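Local coordinates for integral membrane indolylacetylinositol arabinosyltransferase EmbB (Mycolicibacterium smegmatis MC2 155, PDB 7BVC), which probably polymerizes arabinose into the arabinan of mycobacterial cell-wall arabinogalactan and binds the drug ethambutol, at residues Q834-L846 with A927-Q941. Numbering follows the deposited sequence.
Sequences QQESRLSSAWYEL and AVAVRVVAEDLSLSQ. With CA (calcium ion), chain K.
Arg931 CG sits between the backbone N and the carbonyl carbon (chi1 70°) and the chain then runs fully extended, while Trp843 CG lies beside its own backbone N (chi1 -69°); together these torsions lay the arginine chain over one face of the ring. Arg931 CD makes a CH-pi contact 3.6 Å from the centroid of the six-membered ring of Trp843. The guanidinium continues over the outer rim, nearly parallel to the indole (planes 9° apart), with Arg931 NE 3.4 Å from Trp843 CH2. Arg931 NH1 also forms a salt bridge with Glu886 OE1 on strand 882-889, which probably steadies the guanidinium over the ring.

The backbones pair in an antiparallel ladder of two sections. Ser837 and Leu839 form hydrogen-bonded pairs with Asp936 and Ala934, and Ser841 N reaches Val932 O at 3.2 Å, in the carbonyl plane. The register then slips by one residue through Ser841-Trp843 and resumes at Tyr844, whose N lies 2.6 Å from Val930 O. Arg838 and Glu935, side by side on the face shared with Ser840 and Val933, form a long salt bridge, Arg838 NE to Glu935 OE2 at 3.8 Å, their planes almost perpendicular.

At the C-terminal end of strand 929-936 the ladder gives way to a metal site. Asp936 OD2 lies 2.7 Å from the calcium ion and Ser938 O 2.5 Å, with Asp943 O completing the protein ligands. Strand 837-845, outermost in a four-stranded antiparallel sheet of the EmbC C-terminal domain, thus pairs with 929-936, and calcium is bound where the latter runs out into a loop.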
ATOM      1  N   GLN B 834     -20.027  24.928  26.321  1.00 82.61           N
ATOM      2  CA  GLN B 834     -20.718  23.686  26.026  1.00 82.61           C
ATOM      3  C   GLN B 834     -21.858  23.454  27.015  1.00 82.61           C
ATOM      4  O   GLN B 834     -21.902  24.031  28.104  1.00 82.61           O
ATOM      5  CB  GLN B 834     -19.737  22.518  26.051  1.00 82.61           C
ATOM      6  CG  GLN B 834     -18.503  22.761  25.207  1.00 82.61           C
ATOM      7  CD  GLN B 834     -18.841  23.217  23.802  1.00 82.61           C
ATOM      8  OE1 GLN B 834     -19.738  22.671  23.158  1.00 82.61           O
ATOM      9  NE2 GLN B 834     -18.124  24.223  23.319  1.00 82.61           N
ATOM     10  N   GLN B 835     -22.787  22.590  26.618  1.00 79.30           N
ATOM     11  CA  GLN B 835     -24.026  22.418  27.360  1.00 79.30           C
ATOM     12  C   GLN B 835     -24.677  21.109  26.939  1.00 79.30           C
ATOM     13  O   GLN B 835     -24.341  20.533  25.901  1.00 79.30           O
ATOM     14  CB  GLN B 835     -24.974  23.599  27.120  1.00 79.30           C
ATOM     15  CG  GLN B 835     -26.087  23.758  28.137  1.00 79.30           C
ATOM     16  CD  GLN B 835     -26.945  24.971  27.854  1.00 79.30           C
ATOM     17  OE1 GLN B 835     -26.816  25.604  26.807  1.00 79.30           O
ATOM     18  NE2 GLN B 835     -27.831  25.302  28.785  1.00 79.30           N
ATOM     19  N   GLU B 836     -25.610  20.646  27.765  1.00 78.41           N
ATOM     20  CA  GLU B 836     -26.466  19.515  27.435  1.00 78.41           C
ATOM     21  C   GLU B 836     -27.728  20.056  26.779  1.00 78.41           C
ATOM     22  O   GLU B 836     -28.408  20.915  27.350  1.00 78.41           O
ATOM     23  CB  GLU B 836     -26.809  18.701  28.679  1.00 78.41           C
ATOM     24  CG  GLU B 836     -25.665  17.860  29.208  1.00 78.41           C
ATOM     25  CD  GLU B 836     -26.088  16.976  30.361  1.00 78.41           C
ATOM     26  OE1 GLU B 836     -26.771  17.482  31.276  1.00 78.41           O
ATOM     27  OE2 GLU B 836     -25.743  15.776  30.350  1.00 78.41           O
ATOM     28  N   SER B 837     -28.038  19.555  25.589  1.00 78.14           N
ATOM     29  CA  SER B 837     -29.089  20.112  24.754  1.00 78.14           C
ATOM     30  C   SER B 837     -30.242  19.126  24.613  1.00 78.14           C
ATOM     31  O   SER B 837     -30.029  17.917  24.499  1.00 78.14           O
ATOM     32  CB  SER B 837     -28.545  20.472  23.372  1.00 78.14           C
ATOM     33  OG  SER B 837     -27.794  21.673  23.420  1.00 78.14           O
ATOM     34  N   ARG B 838     -31.462  19.658  24.627  1.00 79.63           N
ATOM     35  CA  ARG B 838     -32.664  18.868  24.416  1.00 79.63           C
ATOM     36  C   ARG B 838     -33.594  19.624  23.480  1.00 79.63           C
ATOM     37  O   ARG B 838     -33.488  20.842  23.317  1.00 79.63           O
ATOM     38  CB  ARG B 838     -33.384  18.557  25.734  1.00 79.63           C
ATOM     39  CG  ARG B 838     -32.778  17.415  26.526  1.00 79.63           C
ATOM     40  CD  ARG B 838     -31.752  17.921  27.521  1.00 79.63           C
ATOM     41  NE  ARG B 838     -31.168  16.840  28.308  1.00 79.63           N
ATOM     42  CZ  ARG B 838     -31.490  16.580  29.569  1.00 79.63           C
ATOM     43  NH1 ARG B 838     -32.393  17.324  30.191  1.00 79.63           N
ATOM     44  NH2 ARG B 838     -30.908  15.576  30.210  1.00 79.63           N
ATOM     45  N   LEU B 839     -34.516  18.886  22.870  1.00 74.63           N
ATOM     46  CA  LEU B 839     -35.468  19.463  21.934  1.00 74.63           C
ATOM     47  C   LEU B 839     -36.594  18.467  21.712  1.00 74.63           C
ATOM     48  O   LEU B 839     -36.347  17.269  21.565  1.00 74.63           O
ATOM     49  CB  LEU B 839     -34.791  19.819  20.600  1.00 74.63           C
ATOM     50  CG  LEU B 839     -35.628  20.446  19.480  1.00 74.63           C
ATOM     51  CD1 LEU B 839     -34.822  21.496  18.742  1.00 74.63           C
ATOM     52  CD2 LEU B 839     -36.101  19.382  18.506  1.00 74.63           C
ATOM     53  N   SER B 840     -37.823  18.972  21.695  1.00 73.71           N
ATOM     54  CA  SER B 840     -38.995  18.147  21.422  1.00 73.71           C
ATOM     55  C   SER B 840     -39.965  18.995  20.613  1.00 73.71           C
ATOM     56  O   SER B 840     -40.613  19.889  21.164  1.00 73.71           O
ATOM     57  CB  SER B 840     -39.637  17.651  22.713  1.00 73.71           C
ATOM     58  OG  SER B 840     -38.776  16.756  23.394  1.00 73.71           O
ATOM     59  N   SER B 841     -40.068  18.711  19.318  1.00 72.47           N
ATOM     60  CA  SER B 841     -40.841  19.552  18.422  1.00 72.47           C
ATOM     61  C   SER B 841     -42.332  19.425  18.719  1.00 72.47           C
ATOM     62  O   SER B 841     -42.765  18.671  19.594  1.00 72.47           O
ATOM     63  CB  SER B 841     -40.552  19.181  16.972  1.00 72.47           C
ATOM     64  OG  SER B 841     -39.200  19.442  16.641  1.00 72.47           O
ATOM     65  N   ALA B 842     -43.128  20.188  17.977  1.00 76.26           N
ATOM     66  CA  ALA B 842     -44.570  20.066  18.058  1.00 76.26           C
ATOM     67  C   ALA B 842     -45.021  18.770  17.390  1.00 76.26           C
ATOM     68  O   ALA B 842     -44.228  18.031  16.801  1.00 76.26           O
ATOM     69  CB  ALA B 842     -45.248  21.268  17.406  1.00 76.26           C
ATOM     70  N   TRP B 843     -46.318  18.501  17.481  1.00 80.32           N
ATOM     71  CA  TRP B 843     -46.897  17.307  16.881  1.00 80.32           C
ATOM     72  C   TRP B 843     -47.184  17.579  15.409  1.00 80.32           C
ATOM     73  O   TRP B 843     -47.985  18.459  15.080  1.00 80.32           O
ATOM     74  CB  TRP B 843     -48.169  16.899  17.616  1.00 80.32           C
ATOM     75  CG  TRP B 843     -47.933  16.387  19.001  1.00 80.32           C
ATOM     76  CD1 TRP B 843     -48.320  16.975  20.168  1.00 80.32           C
ATOM     77  CD2 TRP B 843     -47.258  15.178  19.366  1.00 80.32           C
ATOM     78  NE1 TRP B 843     -47.929  16.208  21.237  1.00 80.32           N
ATOM     79  CE2 TRP B 843     -47.275  15.099  20.772  1.00 80.32           C
ATOM     80  CE3 TRP B 843     -46.643  14.155  18.642  1.00 80.32           C
ATOM     81  CZ2 TRP B 843     -46.700  14.039  21.464  1.00 80.32           C
ATOM     82  CZ3 TRP B 843     -46.071  13.104  19.333  1.00 80.32           C
ATOM     83  CH2 TRP B 843     -46.105  13.054  20.728  1.00 80.32           C
ATOM     84  N   TYR B 844     -46.535  16.823  14.531  1.00 76.54           N
ATOM     85  CA  TYR B 844     -46.675  16.994  13.093  1.00 76.54           C
ATOM     86  C   TYR B 844     -47.668  15.967  12.563  1.00 76.54           C
ATOM     87  O   TYR B 844     -47.521  14.768  12.818  1.00 76.54           O
ATOM     88  CB  TYR B 844     -45.323  16.856  12.396  1.00 76.54           C
ATOM     89  CG  TYR B 844     -44.437  18.070  12.551  1.00 76.54           C
ATOM     90  CD1 TYR B 844     -44.691  19.231  11.837  1.00 76.54           C
ATOM     91  CD2 TYR B 844     -43.353  18.057  13.416  1.00 76.54           C
ATOM     92  CE1 TYR B 844     -43.889  20.344  11.977  1.00 76.54           C
ATOM     93  CE2 TYR B 844     -42.546  19.167  13.563  1.00 76.54           C
ATOM     94  CZ  TYR B 844     -42.821  20.307  12.840  1.00 76.54           C
ATOM     95  OH  TYR B 844     -42.022  21.417  12.978  1.00 76.54           O
ATOM     96  N   GLU B 845     -48.670  16.444  11.829  1.00 79.83           N
ATOM     97  CA  GLU B 845     -49.721  15.583  11.306  1.00 79.83           C
ATOM     98  C   GLU B 845     -49.143  14.498  10.403  1.00 79.83           C
ATOM     99  O   GLU B 845     -48.095  14.672   9.779  1.00 79.83           O
ATOM    100  CB  GLU B 845     -50.738  16.423  10.529  1.00 79.83           C
ATOM    101  CG  GLU B 845     -51.931  15.653   9.979  1.00 79.83           C
ATOM    102  CD  GLU B 845     -52.782  16.481   9.035  1.00 79.83           C
ATOM    103  OE1 GLU B 845     -52.434  17.654   8.789  1.00 79.83           O
ATOM    104  OE2 GLU B 845     -53.798  15.955   8.533  1.00 79.83           O
ATOM    105  N   LEU B 846     -49.844  13.350  10.345  1.00 80.43           N
ATOM    106  CA  LEU B 846     -49.588  12.333   9.339  1.00 80.43           C
ATOM    107  C   LEU B 846     -50.633  12.432   8.232  1.00 80.43           C
ATOM    108  O   LEU B 846     -51.771  12.836   8.486  1.00 80.43           O
ATOM    109  CB  LEU B 846     -49.612  10.933   9.959  1.00 80.43           C
ATOM    110  CG  LEU B 846     -48.278  10.432  10.519  1.00 80.43           C
ATOM    111  CD1 LEU B 846     -48.448   9.071  11.169  1.00 80.43           C
ATOM    112  CD2 LEU B 846     -47.208  10.380   9.441  1.00 80.43           C
ATOM    113  N   ALA B 927     -51.227   5.516  14.331  1.00 84.70           N
ATOM    114  CA  ALA B 927     -50.463   6.711  14.658  1.00 84.70           C
ATOM    115  C   ALA B 927     -51.130   7.943  14.064  1.00 84.70           C
ATOM    116  O   ALA B 927     -51.625   7.920  12.935  1.00 84.70           O
ATOM    117  CB  ALA B 927     -49.032   6.587  14.145  1.00 84.70           C
ATOM    118  N   VAL B 928     -51.145   9.029  14.839  1.00 84.36           N
ATOM    119  CA  VAL B 928     -51.861  10.241  14.478  1.00 84.36           C
ATOM    120  C   VAL B 928     -50.916  11.396  14.181  1.00 84.36           C
ATOM    121  O   VAL B 928     -51.164  12.184  13.262  1.00 84.36           O
ATOM    122  CB  VAL B 928     -52.863  10.631  15.582  1.00 84.36           C
ATOM    123  CG1 VAL B 928     -53.731  11.795  15.136  1.00 84.36           C
ATOM    124  CG2 VAL B 928     -53.709   9.433  15.946  1.00 84.36           C
ATOM    125  N   ALA B 929     -49.826  11.515  14.935  1.00 79.65           N
ATOM    126  CA  ALA B 929     -48.893  12.609  14.736  1.00 79.65           C
ATOM    127  C   ALA B 929     -47.483  12.134  15.041  1.00 79.65           C
ATOM    128  O   ALA B 929     -47.268  11.051  15.588  1.00 79.65           O
ATOM    129  CB  ALA B 929     -49.253  13.818  15.599  1.00 79.65           C
ATOM    130  N   VAL B 930     -46.522  12.991  14.708  1.00 77.10           N
ATOM    131  CA  VAL B 930     -45.104  12.656  14.724  1.00 77.10           C
ATOM    132  C   VAL B 930     -44.331  13.875  15.209  1.00 77.10           C
ATOM    133  O   VAL B 930     -44.679  15.013  14.882  1.00 77.10           O
ATOM    134  CB  VAL B 930     -44.644  12.203  13.319  1.00 77.10           C
ATOM    135  CG1 VAL B 930     -43.157  12.358  13.152  1.00 77.10           C
ATOM    136  CG2 VAL B 930     -45.051  10.759  13.067  1.00 77.10           C
ATOM    137  N   ARG B 931     -43.289  13.639  16.005  1.00 76.14           N
ATOM    138  CA  ARG B 931     -42.429  14.724  16.462  1.00 76.14           C
ATOM    139  C   ARG B 931     -40.998  14.220  16.575  1.00 76.14           C
ATOM    140  O   ARG B 931     -40.738  13.016  16.630  1.00 76.14           O
ATOM    141  CB  ARG B 931     -42.894  15.302  17.801  1.00 76.14           C
ATOM    142  CG  ARG B 931     -42.695  14.387  18.991  1.00 76.14           C
ATOM    143  CD  ARG B 931     -43.187  15.058  20.260  1.00 76.14           C
ATOM    144  NE  ARG B 931     -43.007  14.213  21.435  1.00 76.14           N
ATOM    145  CZ  ARG B 931     -43.374  14.561  22.663  1.00 76.14           C
ATOM    146  NH1 ARG B 931     -43.175  13.730  23.677  1.00 76.14           N
ATOM    147  NH2 ARG B 931     -43.946  15.737  22.877  1.00 76.14           N
ATOM    148  N   VAL B 932     -40.068  15.170  16.617  1.00 71.00           N
ATOM    149  CA  VAL B 932     -38.638  14.887  16.640  1.00 71.00           C
ATOM    150  C   VAL B 932     -38.120  15.076  18.057  1.00 71.00           C
ATOM    151  O   VAL B 932     -38.356  16.119  18.677  1.00 71.00           O
ATOM    152  CB  VAL B 932     -37.876  15.794  15.660  1.00 71.00           C
ATOM    153  CG1 VAL B 932     -36.416  15.376  15.572  1.00 71.00           C
ATOM    154  CG2 VAL B 932     -38.532  15.769  14.292  1.00 71.00           C
ATOM    155  N   VAL B 933     -37.410  14.073  18.566  1.00 69.89           N
ATOM    156  CA  VAL B 933     -36.746  14.149  19.862  1.00 69.89           C
ATOM    157  C   VAL B 933     -35.244  14.056  19.616  1.00 69.89           C
ATOM    158  O   VAL B 933     -34.736  13.011  19.192  1.00 69.89           O
ATOM    159  CB  VAL B 933     -37.237  13.064  20.834  1.00 69.89           C
ATOM    160  CG1 VAL B 933     -38.637  13.391  21.316  1.00 69.89           C
ATOM    161  CG2 VAL B 933     -37.240  11.698  20.175  1.00 69.89           C
ATOM    162  N   ALA B 934     -34.539  15.156  19.856  1.00 72.81           N
ATOM    163  CA  ALA B 934     -33.103  15.231  19.643  1.00 72.81           C
ATOM    164  C   ALA B 934     -32.405  15.503  20.966  1.00 72.81           C
ATOM    165  O   ALA B 934     -32.940  16.199  21.834  1.00 72.81           O
ATOM    166  CB  ALA B 934     -32.741  16.319  18.630  1.00 72.81           C
ATOM    167  N   GLU B 935     -31.208  14.945  21.116  1.00 77.75           N
ATOM    168  CA  GLU B 935     -30.473  15.067  22.369  1.00 77.75           C
ATOM    169  C   GLU B 935     -28.986  14.902  22.103  1.00 77.75           C
ATOM    170  O   GLU B 935     -28.567  13.942  21.444  1.00 77.75           O
ATOM    171  CB  GLU B 935     -30.962  14.038  23.387  1.00 77.75           C
ATOM    172  CG  GLU B 935     -30.381  14.214  24.773  1.00 77.75           C
ATOM    173  CD  GLU B 935     -30.981  13.250  25.773  1.00 77.75           C
ATOM    174  OE1 GLU B 935     -31.816  12.416  25.365  1.00 77.75           O
ATOM    175  OE2 GLU B 935     -30.630  13.330  26.968  1.00 77.75           O
ATOM    176  N   ASP B 936     -28.204  15.849  22.625  1.00 75.71           N
ATOM    177  CA  ASP B 936     -26.749  15.883  22.517  1.00 75.71           C
ATOM    178  C   ASP B 936     -26.184  16.051  23.921  1.00 75.71           C
ATOM    179  O   ASP B 936     -26.329  17.117  24.527  1.00 75.71           O
ATOM    180  CB  ASP B 936     -26.294  17.017  21.600  1.00 75.71           C
ATOM    181  CG  ASP B 936     -24.832  17.374  21.786  1.00 75.71           C
ATOM    182  OD1 ASP B 936     -23.979  16.758  21.117  1.00 75.71           O
ATOM    183  OD2 ASP B 936     -24.535  18.279  22.593  1.00 75.71           O
ATOM    184  N   LEU B 937     -25.546  15.002  24.439  1.00 75.92           N
ATOM    185  CA  LEU B 937     -25.082  14.978  25.821  1.00 75.92           C
ATOM    186  C   LEU B 937     -23.564  14.982  25.944  1.00 75.92           C
ATOM    187  O   LEU B 937     -23.041  14.659  27.017  1.00 75.92           O
ATOM    188  CB  LEU B 937     -25.654  13.761  26.547  1.00 75.92           C
ATOM    189  CG  LEU B 937     -27.177  13.672  26.639  1.00 75.92           C
ATOM    190  CD1 LEU B 937     -27.580  12.436  27.422  1.00 75.92           C
ATOM    191  CD2 LEU B 937     -27.751  14.927  27.276  1.00 75.92           C
ATOM    192  N   SER B 938     -22.843  15.331  24.884  1.00 75.42           N
ATOM    193  CA  SER B 938     -21.387  15.391  24.914  1.00 75.42           C
ATOM    194  C   SER B 938     -20.942  16.844  24.997  1.00 75.42           C
ATOM    195  O   SER B 938     -21.446  17.693  24.255  1.00 75.42           O
ATOM    196  CB  SER B 938     -20.789  14.722  23.676  1.00 75.42           C
ATOM    197  OG  SER B 938     -19.383  14.595  23.796  1.00 75.42           O
ATOM    198  N   LEU B 939     -20.003  17.124  25.898  1.00 72.73           N
ATOM    199  CA  LEU B 939     -19.469  18.467  26.062  1.00 72.73           C
ATOM    200  C   LEU B 939     -18.246  18.728  25.193  1.00 72.73           C
ATOM    201  O   LEU B 939     -17.624  19.785  25.326  1.00 72.73           O
ATOM    202  CB  LEU B 939     -19.117  18.734  27.524  1.00 72.73           C
ATOM    203  CG  LEU B 939     -20.243  18.758  28.554  1.00 72.73           C
ATOM    204  CD1 LEU B 939     -19.674  19.168  29.896  1.00 72.73           C
ATOM    205  CD2 LEU B 939     -21.355  19.696  28.127  1.00 72.73           C
ATOM    206  N   SER B 940     -17.875  17.792  24.326  1.00 76.51           N
ATOM    207  CA  SER B 940     -16.816  18.071  23.375  1.00 76.51           C
ATOM    208  C   SER B 940     -17.317  19.049  22.319  1.00 76.51           C
ATOM    209  O   SER B 940     -18.515  19.144  22.039  1.00 76.51           O
ATOM    210  CB  SER B 940     -16.326  16.785  22.715  1.00 76.51           C
ATOM    211  OG  SER B 940     -15.565  17.066  21.556  1.00 76.51           O
ATOM    212  N   GLN B 941     -16.380  19.790  21.726  1.00 80.04           N
ATOM    213  CA  GLN B 941     -16.771  20.796  20.747  1.00 80.04           C
ATOM    214  C   GLN B 941     -17.090  20.178  19.393  1.00 80.04           C
ATOM    215  O   GLN B 941     -17.897  20.731  18.640  1.00 80.04           O
ATOM    216  CB  GLN B 941     -15.674  21.850  20.599  1.00 80.04           C
ATOM    217  CG  GLN B 941     -16.165  23.156  19.998  1.00 80.04           C
ATOM    218  CD  GLN B 941     -15.046  24.145  19.754  1.00 80.04           C
ATOM    219  OE1 GLN B 941     -13.869  23.811  19.873  1.00 80.04           O
ATOM    220  NE2 GLN B 941     -15.410  25.374  19.410  1.00 80.04           N
TER
HETATM  221 CA    CA K1205     -22.050  19.322  22.426  1.00 69.91          CA